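Local coordinates for protein peroxisomal acyl-CoA oxidase 1A (Solanum lycopersicum, PDB 2FON) that binds the flavin cofactor FAD and probably acts as an acyl-CoA oxidase in peroxisomal fatty-acid beta-oxidation, at residues L120-F125 and L144-Q149; G167-A172 and S185-S190; V206-L211 and Y218-F223; P237-G242 and D264-P269. All blocks are in the same frame, centred on the assembly; numbering follows the deposited sequence.

Interaction 1 of 4, residues L120-F125 and L144-Q149; sequences LHWGMF and LAYKMQ
His121 and Ala145 form the buried heart of this contact, where the imidazole NE2 donates a hydrogen bond of 2.9 Å to the Ala145 carbonyl O. The oxygen lies almost in the imidazole plane, while the donor nitrogen lies 28° out of the carbonyl plane. A chi1 of 169°, with CG opposite the backbone N, carries the ring across to the end of the neighbouring helix. The Ala145 methyl packs into the same corner: its CB is 3.8 Å from His121 CE1 and 3.9 Å from Phe125 CE2, meeting the phenyl ring at its edge. A short helix-to-helix junction of the N-terminal region results, in which helix 118-132, whose Leu120 touches the bound FAD, abuts the C-terminal end of helix 135-146. There Met148, with a positive phi of 57°, closes the helix in a Schellman motif, and its bent side chain brings CE over one face of the His121 ring. The Met148 sulfur also makes a Met-aromatic contact with Trp122, 5.5 Å from the centroid of the five-membered ring. The far nitrogen of His121, ND1, is hydrogen-bonded to Gly152 N, so the ring links both helices to the start of strand 152-155. A leucine at His121 would probably leave the Ala145 carbonyl and the Gly152 amide without their side-chain partner. The contact reaches its partly exposed side through Trp122 and Tyr146, which pass at a slant: Trp122 CZ3 comes to 3.7 Å from Tyr146 CD2, and the indole edge points CH2 at Tyr146 O, 3.5 Å away. Arg109 adds a cation-pi contact to this indole.

Interaction 2 of 4, residues G167-A172 and S185-S190; sequences GLETTA and SPTLTS
Glu169 reaches across to Thr187 and Thr189, its carboxylate shared between two threonine hydroxyls. The setting is the open end of the beta hairpin made by strands 171-175 and 180-184 in the acyl-CoA dehydrogenase-like middle domain: residues 167-170 lead into the first strand, and 185-190 leave the second, finishing in a 3-10 turn at 188-190. Beyond CG the glutamate runs extended, crossing the Thr187 side chain at about a right angle and the Thr189 side chain more obliquely. The two bonds therefore differ in approach. Thr187 OG1 donates to Glu169 OE1 at 2.9 Å from well above the carboxylate plane, 54° out of it, whereas Thr189 OG1 donates to Glu169 OE2 from the syn side, only 20° out of plane. Together they probably restrain the rotation of the acid group. Nearer the backbone, Glu169 CB rests on Ser190 CB at 3.5 Å, and the Pro186 ring sets its CD 3.3 Å from Glu169 O. Tyr645 of the second subunit packs on Thr189, so this patch lies at the dimer contact. Thr170 OG1 stands 3.3 Å from Ser190 O, but its stronger partner is the carboxylate of Glu158, which also takes the Glu169 amide N-H. The turn is braced internally as well. Ser190 OG lies between its own backbone N and carbonyl carbon (chi1 67°), which folds the hydroxyl back toward the chain, and it donates at 2.6 Å to Thr187 O, in the carbonyl plane on a lone pair.

Interaction 3 of 4, residues V206-L211 and Y218-F223; sequences VVYARL and YGVNGF
Phe223 and Leu211 bury more surface here than any other residues, with Val220 next, in the antiparallel beta hairpin of strands 204-213 and 216-226. The Phe223 ring lies along the opposing strand with its edge turned toward it. CD1 is 3.3 Å from Val207 O, and CZ touches Leu211 CB at 4.4 Å. The CG of Phe223 sits anti to its carbonyl carbon (chi1 -57°), which carries the ring along the neighbouring strand past Ala209, while Phe181 meets it edge-to-face. Phe223 is also gripped through its backbone, its N and O pairing with Val207 O and N. Leu211 packs on Phe181 and Met273 and sets its CB 4.1 Å from Asn221 ND2, while its backbone O accepts from Tyr218 N. Val220 emerges on the other face of the sheet, among Tyr208 and Arg210. Its CG1 lies 3.9 Å from Tyr208 CB, at the edge of the tyrosine ring, and its CG2 lies near the Arg210 guanidinium, which is held by Asp217 and by the carbonyls of Gln166 and Leu168. The same tyrosine covers Gly222 in a CH-pi contact, with CA 3.9 Å from the ring centroid. Tyr208 OH is hydrogen-bonded to Gln132 of helix 118-132, and the ring also meets that of Tyr154, an FAD-binding residue. Replacing Tyr208 by leucine would probably cost Gln132 its hydroxyl partner and Gly222 CA its aromatic face. At the Leu211 end, Gly219 O accepts two donors from opposite faces of its carbonyl plane: Leu211 N at 3.0 Å and Asn221 ND2 at 3.1 Å.

Interaction 4 of 4, residues P237-G242 and D264-P269; sequences PGVTVG and DHVRIP
Gly238, at a positive phi of 80° that by itself favours glycine, turns the side where a beta-carbon would stand toward Asp264 and Val266; such an atom would probably come too close to Asp264 O. This glycine stands just before strand 239-243, an outer strand, within the chain, of the three-stranded antiparallel sheet in the middle domain. Asp264 and His265 form the short link by which the chain leaves strand 258-263 of that sheet and enters strand 266-269 of the larger mixed sheet. The one hydrogen bond between the two segments runs from Asp264 N to Gly238 O at 2.8 Å, with the donor tilted 15° from the carbonyl plane, and it prolongs the pairing of strands 239-243 and 258-263 past their ends. Beside it the valines meet at a slant: Val239 CG2 is 3.8 Å from Val266 CG2, the methyl that also lies 3.7 Å from both Pro237 O and Gly238 O. Val266 is buried, whereas Asp264 stands at the surface, its CB 3.6 Å from Gly238 O. His265 turns away from Gly238 and stacks its ring on His184. The Asp264 carboxylate, placed by a chi1 of -175°, meets the His265 imidazole: His265 ND1 donates nearly in its ring plane to Asp264 OD1 at 2.9 Å.

How the interactions relate
Interaction 1 is the helical contact, at the end of helix 135-146, and the most deeply buried, held by a histidine and aromatic packing; the other three belong to the beta-rich middle domain. Interactions 2 and 3 are joined directly, since strands 171-175 and 204-213 are neighbours in the mixed sheet: Thr170 O and Ala172 N face Arg210 N and O, and Ala172 CB packs on Phe223. Interaction 3 combines regular backbone pairing with side-chain packing on both faces, interaction 2 is a carboxylate held by hydroxyls at a partly exposed rim, and interaction 4 is a sparse surface junction between sheets. Phe125 of interaction 1 packs on Val206 of interaction 3, bringing the helices onto the sheet.

Interaction 1 of 4, residues L120-F125 and L144-Q149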
loop_
_atom_site.group_PDB
_atom_site.type_symbol
_atom_site.label_atom_id
_atom_site.label_comp_id
_atom_site.label_asym_id
_atom_site.label_seq_id
_atom_site.Cartn_x
_atom_site.Cartn_y
_atom_site.Cartn_z
ATOM N N LEU B 120 16.884 17.477 7.196
ATOM C CA LEU B 120 18.058 17.341 6.333
ATOM C C LEU B 120 19.333 18.107 6.795
ATOM O O LEU B 120 20.500 17.596 6.684
ATOM C CB LEU B 120 17.667 17.592 4.880
ATOM C CG LEU B 120 16.884 16.284 4.667
ATOM C CD1 LEU B 120 15.350 16.442 4.432
ATOM C CD2 LEU B 120 17.581 15.284 3.690
ATOM N N HIS B 121 19.113 19.293 7.364
ATOM C CA HIS B 121 20.196 20.108 7.857
ATOM C C HIS B 121 20.979 19.288 8.897
ATOM O O HIS B 121 22.132 18.968 8.658
ATOM C CB HIS B 121 19.604 21.402 8.387
ATOM C CG HIS B 121 20.552 22.248 9.171
ATOM N ND1 HIS B 121 21.293 23.265 8.598
ATOM C CD2 HIS B 121 20.851 22.258 10.488
ATOM C CE1 HIS B 121 22.039 23.836 9.524
ATOM N NE2 HIS B 121 21.791 23.246 10.679
ATOM N N TRP B 122 20.342 18.892 10.003
ATOM C CA TRP B 122 20.950 18.008 10.995
ATOM C C TRP B 122 21.235 16.596 10.505
ATOM O O TRP B 122 22.235 15.987 10.880
ATOM C CB TRP B 122 20.038 17.933 12.183
ATOM C CG TRP B 122 19.896 19.289 12.778
ATOM C CD1 TRP B 122 18.839 20.152 12.624
ATOM C CD2 TRP B 122 20.873 19.974 13.566
ATOM N NE1 TRP B 122 19.102 21.321 13.318
ATOM C CE2 TRP B 122 20.339 21.244 13.885
ATOM C CE3 TRP B 122 22.127 19.620 14.064
ATOM C CZ2 TRP B 122 21.013 22.176 14.653
ATOM C CZ3 TRP B 122 22.823 20.562 14.864
ATOM C CH2 TRP B 122 22.256 21.824 15.144
ATOM N N GLY B 123 20.365 16.107 9.621
ATOM C CA GLY B 123 20.349 14.718 9.261
ATOM C C GLY B 123 21.290 14.384 8.149
ATOM O O GLY B 123 21.785 13.279 8.129
ATOM N N MET B 124 21.543 15.312 7.212
ATOM C CA MET B 124 22.413 15.014 6.059
ATOM C C MET B 124 23.486 16.084 5.789
ATOM O O MET B 124 24.628 15.736 5.492
ATOM C CB MET B 124 21.598 14.793 4.785
ATOM C CG MET B 124 20.726 13.535 4.753
ATOM S SD MET B 124 21.557 11.939 4.398
ATOM C CE MET B 124 21.778 11.970 2.609
ATOM N N PHE B 125 23.122 17.373 5.889
ATOM C CA PHE B 125 24.019 18.486 5.581
ATOM C C PHE B 125 25.175 18.518 6.559
ATOM O O PHE B 125 26.321 18.557 6.158
ATOM C CB PHE B 125 23.241 19.807 5.589
ATOM C CG PHE B 125 24.086 21.054 5.419
ATOM C CD1 PHE B 125 24.537 21.448 4.156
ATOM C CD2 PHE B 125 24.380 21.869 6.518
ATOM C CE1 PHE B 125 25.278 22.625 3.972
ATOM C CE2 PHE B 125 25.147 23.045 6.362
ATOM C CZ PHE B 125 25.600 23.421 5.076
ATOM N N LEU B 144 28.786 27.467 12.130
ATOM C CA LEU B 144 27.669 28.145 11.477
ATOM C C LEU B 144 26.393 27.297 11.463
ATOM O O LEU B 144 25.335 27.734 11.907
ATOM C CB LEU B 144 28.055 28.531 10.042
ATOM C CG LEU B 144 29.169 29.595 9.857
ATOM C CD1 LEU B 144 29.393 29.909 8.392
ATOM C CD2 LEU B 144 28.902 30.898 10.701
ATOM N N ALA B 145 26.495 26.073 10.945
ATOM C CA ALA B 145 25.374 25.124 10.914
ATOM C C ALA B 145 24.836 24.753 12.305
ATOM O O ALA B 145 23.639 24.552 12.430
ATOM C CB ALA B 145 25.771 23.880 10.161
ATOM N N TYR B 146 25.711 24.632 13.316
ATOM C CA TYR B 146 25.284 24.288 14.685
ATOM C C TYR B 146 24.389 25.324 15.315
ATOM O O TYR B 146 23.458 24.973 16.059
ATOM C CB TYR B 146 26.436 23.971 15.631
ATOM C CG TYR B 146 27.068 22.634 15.391
ATOM C CD1 TYR B 146 28.395 22.367 15.766
ATOM C CD2 TYR B 146 26.370 21.652 14.755
ATOM C CE1 TYR B 146 28.991 21.114 15.519
ATOM C CE2 TYR B 146 26.929 20.415 14.495
ATOM C CZ TYR B 146 28.232 20.136 14.865
ATOM O OH TYR B 146 28.704 18.859 14.576
ATOM N N LYS B 147 24.651 26.595 15.005
ATOM C CA LYS B 147 23.774 27.692 15.459
ATOM C C LYS B 147 22.772 28.102 14.411
ATOM O O LYS B 147 22.053 29.078 14.596
ATOM C CB LYS B 147 24.563 28.925 15.877
ATOM C CG LYS B 147 25.457 28.692 17.030
ATOM C CD LYS B 147 26.454 29.797 17.101
ATOM C CE LYS B 147 27.866 29.278 17.304
ATOM N NZ LYS B 147 28.767 30.484 17.441
ATOM N N MET B 148 22.750 27.406 13.284
ATOM C CA MET B 148 21.793 27.744 12.263
ATOM C C MET B 148 21.918 29.162 11.837
ATOM O O MET B 148 20.908 29.784 11.580
ATOM C CB MET B 148 20.343 27.524 12.736
ATOM C CG MET B 148 20.033 26.084 13.141
ATOM S SD MET B 148 18.292 25.651 13.124
ATOM C CE MET B 148 18.129 25.558 11.353
ATOM N N GLN B 149 23.133 29.694 11.769
ATOM C CA GLN B 149 23.365 30.919 11.007
ATOM C C GLN B 149 23.348 30.605 9.512
ATOM O O GLN B 149 23.416 31.512 8.703
ATOM C CB GLN B 149 24.678 31.593 11.382
ATOM C CG GLN B 149 24.703 32.209 12.827
ATOM C CD GLN B 149 26.100 32.338 13.396
ATOM O OE1 GLN B 149 27.016 32.848 12.744
ATOM N NE2 GLN B 149 26.277 31.845 14.605
#

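Interaction 2 of 4, residues G167-A172 and S185-S190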
loop_
_atom_site.group_PDB
_atom_site.type_symbol
_atom_site.label_atom_id
_atom_site.label_comp_id
_atom_site.label_asym_id
_atom_site.label_seq_id
_atom_site.Cartn_x
_atom_site.Cartn_y
_atom_site.Cartn_z
ATOM N N GLY B 167 26.393 8.354 -12.142
ATOM C CA GLY B 167 26.033 8.848 -13.443
ATOM C C GLY B 167 25.421 10.214 -13.407
ATOM O O GLY B 167 24.803 10.586 -14.378
ATOM N N LEU B 168 25.564 10.950 -12.303
ATOM C CA LEU B 168 25.031 12.324 -12.229
ATOM C C LEU B 168 25.615 13.199 -13.339
ATOM O O LEU B 168 26.760 13.006 -13.787
ATOM C CB LEU B 168 25.378 13.022 -10.910
ATOM C CG LEU B 168 24.862 12.432 -9.602
ATOM C CD1 LEU B 168 25.617 13.015 -8.426
ATOM C CD2 LEU B 168 23.338 12.523 -9.365
ATOM N N GLU B 169 24.843 14.193 -13.758
ATOM C CA GLU B 169 25.285 15.026 -14.874
ATOM C C GLU B 169 25.770 16.399 -14.447
ATOM O O GLU B 169 26.432 17.062 -15.239
ATOM C CB GLU B 169 24.184 15.200 -15.936
ATOM C CG GLU B 169 23.559 13.951 -16.506
ATOM C CD GLU B 169 22.422 14.312 -17.498
ATOM O OE1 GLU B 169 22.709 14.958 -18.551
ATOM O OE2 GLU B 169 21.243 13.947 -17.216
ATOM N N THR B 170 25.427 16.847 -13.246
ATOM C CA THR B 170 25.896 18.162 -12.781
ATOM C C THR B 170 27.422 18.177 -12.792
ATOM O O THR B 170 28.023 17.219 -12.305
ATOM C CB THR B 170 25.410 18.497 -11.355
ATOM O OG1 THR B 170 23.982 18.390 -11.281
ATOM C CG2 THR B 170 25.785 19.916 -10.997
ATOM N N THR B 171 28.047 19.236 -13.343
ATOM C CA THR B 171 29.513 19.336 -13.336
ATOM C C THR B 171 30.116 20.466 -12.505
ATOM O O THR B 171 29.554 21.543 -12.372
ATOM C CB THR B 171 30.145 19.419 -14.765
ATOM O OG1 THR B 171 29.675 20.596 -15.443
ATOM C CG2 THR B 171 29.863 18.183 -15.599
ATOM N N ALA B 172 31.315 20.206 -11.982
ATOM C CA ALA B 172 32.092 21.165 -11.206
ATOM C C ALA B 172 33.468 21.275 -11.827
ATOM O O ALA B 172 34.278 20.339 -11.697
ATOM C CB ALA B 172 32.219 20.700 -9.826
ATOM N N SER B 185 24.735 22.971 -14.633
ATOM C CA SER B 185 23.748 21.954 -14.957
ATOM C C SER B 185 23.693 21.899 -16.479
ATOM O O SER B 185 23.020 22.671 -17.146
ATOM C CB SER B 185 22.394 22.296 -14.349
ATOM O OG SER B 185 22.497 22.543 -12.939
ATOM N N PRO B 186 24.383 20.948 -17.073
ATOM C CA PRO B 186 24.381 21.068 -18.529
ATOM C C PRO B 186 22.984 20.822 -19.134
ATOM O O PRO B 186 22.725 21.293 -20.198
ATOM C CB PRO B 186 25.313 19.945 -18.952
ATOM C CG PRO B 186 25.066 18.873 -17.813
ATOM C CD PRO B 186 25.060 19.733 -16.595
ATOM N N THR B 187 22.107 20.041 -18.503
ATOM C CA THR B 187 20.856 19.685 -19.181
ATOM C C THR B 187 19.673 19.796 -18.235
ATOM O O THR B 187 19.834 19.729 -17.023
ATOM C CB THR B 187 20.849 18.190 -19.634
ATOM O OG1 THR B 187 21.058 17.345 -18.473
ATOM C CG2 THR B 187 21.875 17.908 -20.703
ATOM N N LEU B 188 18.476 19.876 -18.805
ATOM C CA LEU B 188 17.260 19.759 -18.025
ATOM C C LEU B 188 17.319 18.624 -16.984
ATOM O O LEU B 188 17.100 18.879 -15.806
ATOM C CB LEU B 188 16.046 19.604 -18.939
ATOM C CG LEU B 188 14.803 19.543 -18.051
ATOM C CD1 LEU B 188 14.053 20.926 -17.862
ATOM C CD2 LEU B 188 13.875 18.460 -18.573
ATOM N N THR B 189 17.688 17.418 -17.382
ATOM C CA THR B 189 17.594 16.285 -16.504
ATOM C C THR B 189 18.684 16.262 -15.437
ATOM O O THR B 189 18.641 15.429 -14.487
ATOM C CB THR B 189 17.731 14.953 -17.239
ATOM O OG1 THR B 189 19.014 14.925 -17.851
ATOM C CG2 THR B 189 16.624 14.724 -18.265
ATOM N N SER B 190 19.672 17.144 -15.569
ATOM C CA SER B 190 20.738 17.149 -14.594
ATOM C C SER B 190 20.267 18.010 -13.494
ATOM O O SER B 190 20.917 18.083 -12.457
ATOM C CB SER B 190 21.991 17.753 -15.141
ATOM O OG SER B 190 21.793 19.146 -15.397
#

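Interaction 3 of 4, residues V206-L211 and Y218-F223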
loop_
_atom_site.group_PDB
_atom_site.type_symbol
_atom_site.label_atom_id
_atom_site.label_comp_id
_atom_site.label_asym_id
_atom_site.label_seq_id
_atom_site.Cartn_x
_atom_site.Cartn_y
_atom_site.Cartn_z
ATOM N N VAL B 206 25.294 21.094 0.147
ATOM C CA VAL B 206 26.333 20.256 -0.417
ATOM C C VAL B 206 25.711 19.768 -1.691
ATOM O O VAL B 206 24.641 19.172 -1.657
ATOM C CB VAL B 206 26.627 19.063 0.446
ATOM C CG1 VAL B 206 27.636 18.154 -0.232
ATOM C CG2 VAL B 206 27.168 19.523 1.825
ATOM N N VAL B 207 26.358 20.086 -2.819
ATOM C CA VAL B 207 25.962 19.701 -4.178
ATOM C C VAL B 207 26.952 18.665 -4.647
ATOM O O VAL B 207 28.135 18.952 -4.785
ATOM C CB VAL B 207 26.089 20.920 -5.121
ATOM C CG1 VAL B 207 25.870 20.568 -6.563
ATOM C CG2 VAL B 207 25.138 21.994 -4.704
ATOM N N TYR B 208 26.478 17.451 -4.866
ATOM C CA TYR B 208 27.257 16.423 -5.605
ATOM C C TYR B 208 27.346 16.693 -7.135
ATOM O O TYR B 208 26.359 16.988 -7.772
ATOM C CB TYR B 208 26.774 15.006 -5.210
ATOM C CG TYR B 208 27.173 14.808 -3.785
ATOM C CD1 TYR B 208 26.333 15.203 -2.732
ATOM C CD2 TYR B 208 28.467 14.385 -3.475
ATOM C CE1 TYR B 208 26.773 15.097 -1.398
ATOM C CE2 TYR B 208 28.902 14.280 -2.180
ATOM C CZ TYR B 208 28.068 14.634 -1.150
ATOM O OH TYR B 208 28.567 14.511 0.133
ATOM N N ALA B 209 28.543 16.633 -7.688
ATOM C CA ALA B 209 28.785 16.907 -9.106
ATOM C C ALA B 209 30.067 16.222 -9.554
ATOM O O ALA B 209 30.904 15.805 -8.728
ATOM C CB ALA B 209 28.892 18.398 -9.349
ATOM N N ARG B 210 30.232 16.090 -10.860
ATOM C CA ARG B 210 31.406 15.401 -11.356
ATOM C C ARG B 210 32.510 16.434 -11.351
ATOM O O ARG B 210 32.362 17.486 -11.968
ATOM C CB ARG B 210 31.232 14.862 -12.780
ATOM C CG ARG B 210 29.879 14.272 -13.159
ATOM C CD ARG B 210 30.001 13.514 -14.518
ATOM N NE ARG B 210 30.851 12.344 -14.281
ATOM C CZ ARG B 210 30.456 11.254 -13.617
ATOM N NH1 ARG B 210 29.197 11.144 -13.196
ATOM N NH2 ARG B 210 31.318 10.266 -13.383
ATOM N N LEU B 211 33.608 16.146 -10.673
ATOM C CA LEU B 211 34.763 17.021 -10.706
ATOM C C LEU B 211 35.535 16.923 -12.052
ATOM O O LEU B 211 36.019 15.838 -12.428
ATOM C CB LEU B 211 35.679 16.773 -9.484
ATOM C CG LEU B 211 37.023 17.496 -9.435
ATOM C CD1 LEU B 211 36.896 19.009 -9.467
ATOM C CD2 LEU B 211 37.761 17.079 -8.197
ATOM N N TYR B 218 37.271 13.167 -12.638
ATOM C CA TYR B 218 37.716 12.443 -11.451
ATOM C C TYR B 218 36.515 11.933 -10.635
ATOM O O TYR B 218 36.662 11.512 -9.488
ATOM C CB TYR B 218 38.648 13.319 -10.589
ATOM C CG TYR B 218 39.994 13.544 -11.206
ATOM C CD1 TYR B 218 40.272 14.703 -11.953
ATOM C CD2 TYR B 218 40.998 12.585 -11.075
ATOM C CE1 TYR B 218 41.518 14.891 -12.545
ATOM C CE2 TYR B 218 42.245 12.761 -11.664
ATOM C CZ TYR B 218 42.512 13.907 -12.401
ATOM O OH TYR B 218 43.797 14.055 -12.976
ATOM N N GLY B 219 35.328 11.979 -11.224
ATOM C CA GLY B 219 34.138 11.441 -10.550
ATOM C C GLY B 219 33.428 12.335 -9.524
ATOM O O GLY B 219 33.815 13.470 -9.281
ATOM N N VAL B 220 32.389 11.802 -8.901
ATOM C CA VAL B 220 31.507 12.634 -8.107
ATOM C C VAL B 220 32.089 13.167 -6.759
ATOM O O VAL B 220 32.689 12.420 -5.999
ATOM C CB VAL B 220 30.201 11.912 -7.912
ATOM C CG1 VAL B 220 29.374 12.618 -6.893
ATOM C CG2 VAL B 220 29.470 11.811 -9.251
ATOM N N ASN B 221 31.942 14.475 -6.512
ATOM C CA ASN B 221 32.285 15.027 -5.212
ATOM C C ASN B 221 31.307 16.014 -4.650
ATOM O O ASN B 221 30.376 16.427 -5.310
ATOM C CB ASN B 221 33.615 15.703 -5.268
ATOM C CG ASN B 221 34.733 14.738 -5.333
ATOM O OD1 ASN B 221 35.455 14.538 -4.362
ATOM N ND2 ASN B 221 34.897 14.123 -6.488
ATOM N N GLY B 222 31.532 16.399 -3.404
ATOM C CA GLY B 222 30.589 17.251 -2.679
ATOM C C GLY B 222 31.104 18.664 -2.685
ATOM O O GLY B 222 32.266 18.874 -2.392
ATOM N N PHE B 223 30.248 19.623 -3.013
ATOM C CA PHE B 223 30.629 21.017 -2.962
ATOM C C PHE B 223 29.665 21.810 -2.115
ATOM O O PHE B 223 28.447 21.643 -2.217
ATOM C CB PHE B 223 30.657 21.583 -4.360
ATOM C CG PHE B 223 31.563 20.842 -5.263
ATOM C CD1 PHE B 223 31.205 19.597 -5.755
ATOM C CD2 PHE B 223 32.802 21.361 -5.594
ATOM C CE1 PHE B 223 32.058 18.901 -6.589
ATOM C CE2 PHE B 223 33.672 20.688 -6.427
ATOM C CZ PHE B 223 33.314 19.457 -6.926
#

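Interaction 4 of 4, residues P237-G242 and D264-P269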
loop_
_atom_site.group_PDB
_atom_site.type_symbol
_atom_site.label_atom_id
_atom_site.label_comp_id
_atom_site.label_asym_id
_atom_site.label_seq_id
_atom_site.Cartn_x
_atom_site.Cartn_y
_atom_site.Cartn_z
ATOM N N PRO B 237 22.919 34.969 -8.200
ATOM C CA PRO B 237 22.991 34.879 -9.692
ATOM C C PRO B 237 23.308 33.502 -10.190
ATOM O O PRO B 237 24.090 32.758 -9.608
ATOM C CB PRO B 237 24.105 35.860 -10.061
ATOM C CG PRO B 237 24.093 36.858 -8.994
ATOM C CD PRO B 237 23.650 36.149 -7.698
ATOM N N GLY B 238 22.617 33.153 -11.252
ATOM C CA GLY B 238 22.808 31.869 -11.947
ATOM C C GLY B 238 22.134 30.671 -11.315
ATOM O O GLY B 238 22.179 29.610 -11.879
ATOM N N VAL B 239 21.510 30.839 -10.164
ATOM C CA VAL B 239 20.872 29.729 -9.464
ATOM C C VAL B 239 19.373 29.823 -9.702
ATOM O O VAL B 239 18.833 30.922 -9.623
ATOM C CB VAL B 239 21.127 29.820 -7.896
ATOM C CG1 VAL B 239 20.165 28.968 -7.134
ATOM C CG2 VAL B 239 22.592 29.486 -7.531
ATOM N N THR B 240 18.721 28.690 -10.002
ATOM C CA THR B 240 17.266 28.561 -10.161
ATOM C C THR B 240 16.795 27.519 -9.110
ATOM O O THR B 240 17.293 26.398 -9.080
ATOM C CB THR B 240 16.919 28.082 -11.626
ATOM O OG1 THR B 240 17.166 29.145 -12.569
ATOM C CG2 THR B 240 15.458 27.689 -11.777
ATOM N N VAL B 241 15.885 27.888 -8.214
ATOM C CA VAL B 241 15.453 26.955 -7.161
ATOM C C VAL B 241 13.969 27.026 -6.932
ATOM O O VAL B 241 13.427 28.109 -6.862
ATOM C CB VAL B 241 15.959 27.322 -5.755
ATOM C CG1 VAL B 241 16.495 26.083 -5.081
ATOM C CG2 VAL B 241 16.935 28.500 -5.751
ATOM N N GLY B 242 13.334 25.887 -6.728
ATOM C CA GLY B 242 12.003 25.905 -6.197
ATOM C C GLY B 242 11.597 24.549 -5.681
ATOM O O GLY B 242 12.411 23.626 -5.547
ATOM N N ASP B 264 23.553 27.807 -13.584
ATOM C CA ASP B 264 24.118 28.368 -14.808
ATOM C C ASP B 264 25.497 28.925 -14.500
ATOM O O ASP B 264 25.647 30.118 -14.205
ATOM C CB ASP B 264 23.185 29.443 -15.325
ATOM C CG ASP B 264 23.598 30.020 -16.670
ATOM O OD1 ASP B 264 24.579 29.549 -17.312
ATOM O OD2 ASP B 264 22.914 30.981 -17.099
ATOM N N HIS B 265 26.517 28.073 -14.591
ATOM C CA HIS B 265 27.902 28.482 -14.338
ATOM C C HIS B 265 28.023 29.222 -13.021
ATOM O O HIS B 265 28.398 30.353 -12.956
ATOM C CB HIS B 265 28.468 29.292 -15.518
ATOM C CG HIS B 265 28.393 28.566 -16.827
ATOM N ND1 HIS B 265 27.268 28.585 -17.627
ATOM C CD2 HIS B 265 29.288 27.771 -17.461
ATOM C CE1 HIS B 265 27.485 27.860 -18.711
ATOM N NE2 HIS B 265 28.697 27.344 -18.627
ATOM N N VAL B 266 27.683 28.567 -11.941
ATOM C CA VAL B 266 27.761 29.219 -10.674
ATOM C C VAL B 266 29.149 29.023 -10.162
ATOM O O VAL B 266 29.711 27.918 -10.267
ATOM C CB VAL B 266 26.758 28.705 -9.726
ATOM C CG1 VAL B 266 27.149 29.057 -8.309
ATOM C CG2 VAL B 266 25.437 29.319 -10.091
ATOM N N ARG B 267 29.703 30.119 -9.641
ATOM C CA ARG B 267 31.078 30.156 -9.282
ATOM C C ARG B 267 31.264 30.096 -7.811
ATOM O O ARG B 267 30.576 30.803 -7.044
ATOM C CB ARG B 267 31.738 31.360 -9.908
ATOM C CG ARG B 267 32.402 30.977 -11.197
ATOM C CD ARG B 267 32.663 32.163 -12.004
ATOM N NE ARG B 267 32.659 31.764 -13.403
ATOM C CZ ARG B 267 33.748 31.538 -14.128
ATOM N NH1 ARG B 267 34.952 31.688 -13.586
ATOM N NH2 ARG B 267 33.609 31.152 -15.393
ATOM N N ILE B 268 32.177 29.217 -7.413
ATOM C CA ILE B 268 32.374 28.879 -6.010
ATOM C C ILE B 268 33.913 28.936 -5.671
ATOM O O ILE B 268 34.744 28.751 -6.550
ATOM C CB ILE B 268 31.594 27.532 -5.820
ATOM C CG1 ILE B 268 30.347 27.710 -4.940
ATOM C CG2 ILE B 268 32.462 26.285 -5.495
ATOM C CD1 ILE B 268 29.468 28.968 -5.257
ATOM N N PRO B 269 34.323 29.279 -4.434
ATOM C CA PRO B 269 35.797 29.143 -4.218
ATOM C C PRO B 269 36.234 27.680 -4.097
ATOM O O PRO B 269 35.446 26.844 -3.757
ATOM C CB PRO B 269 36.041 29.841 -2.876
ATOM C CG PRO B 269 34.787 30.531 -2.539
ATOM C CD PRO B 269 33.656 29.790 -3.224
#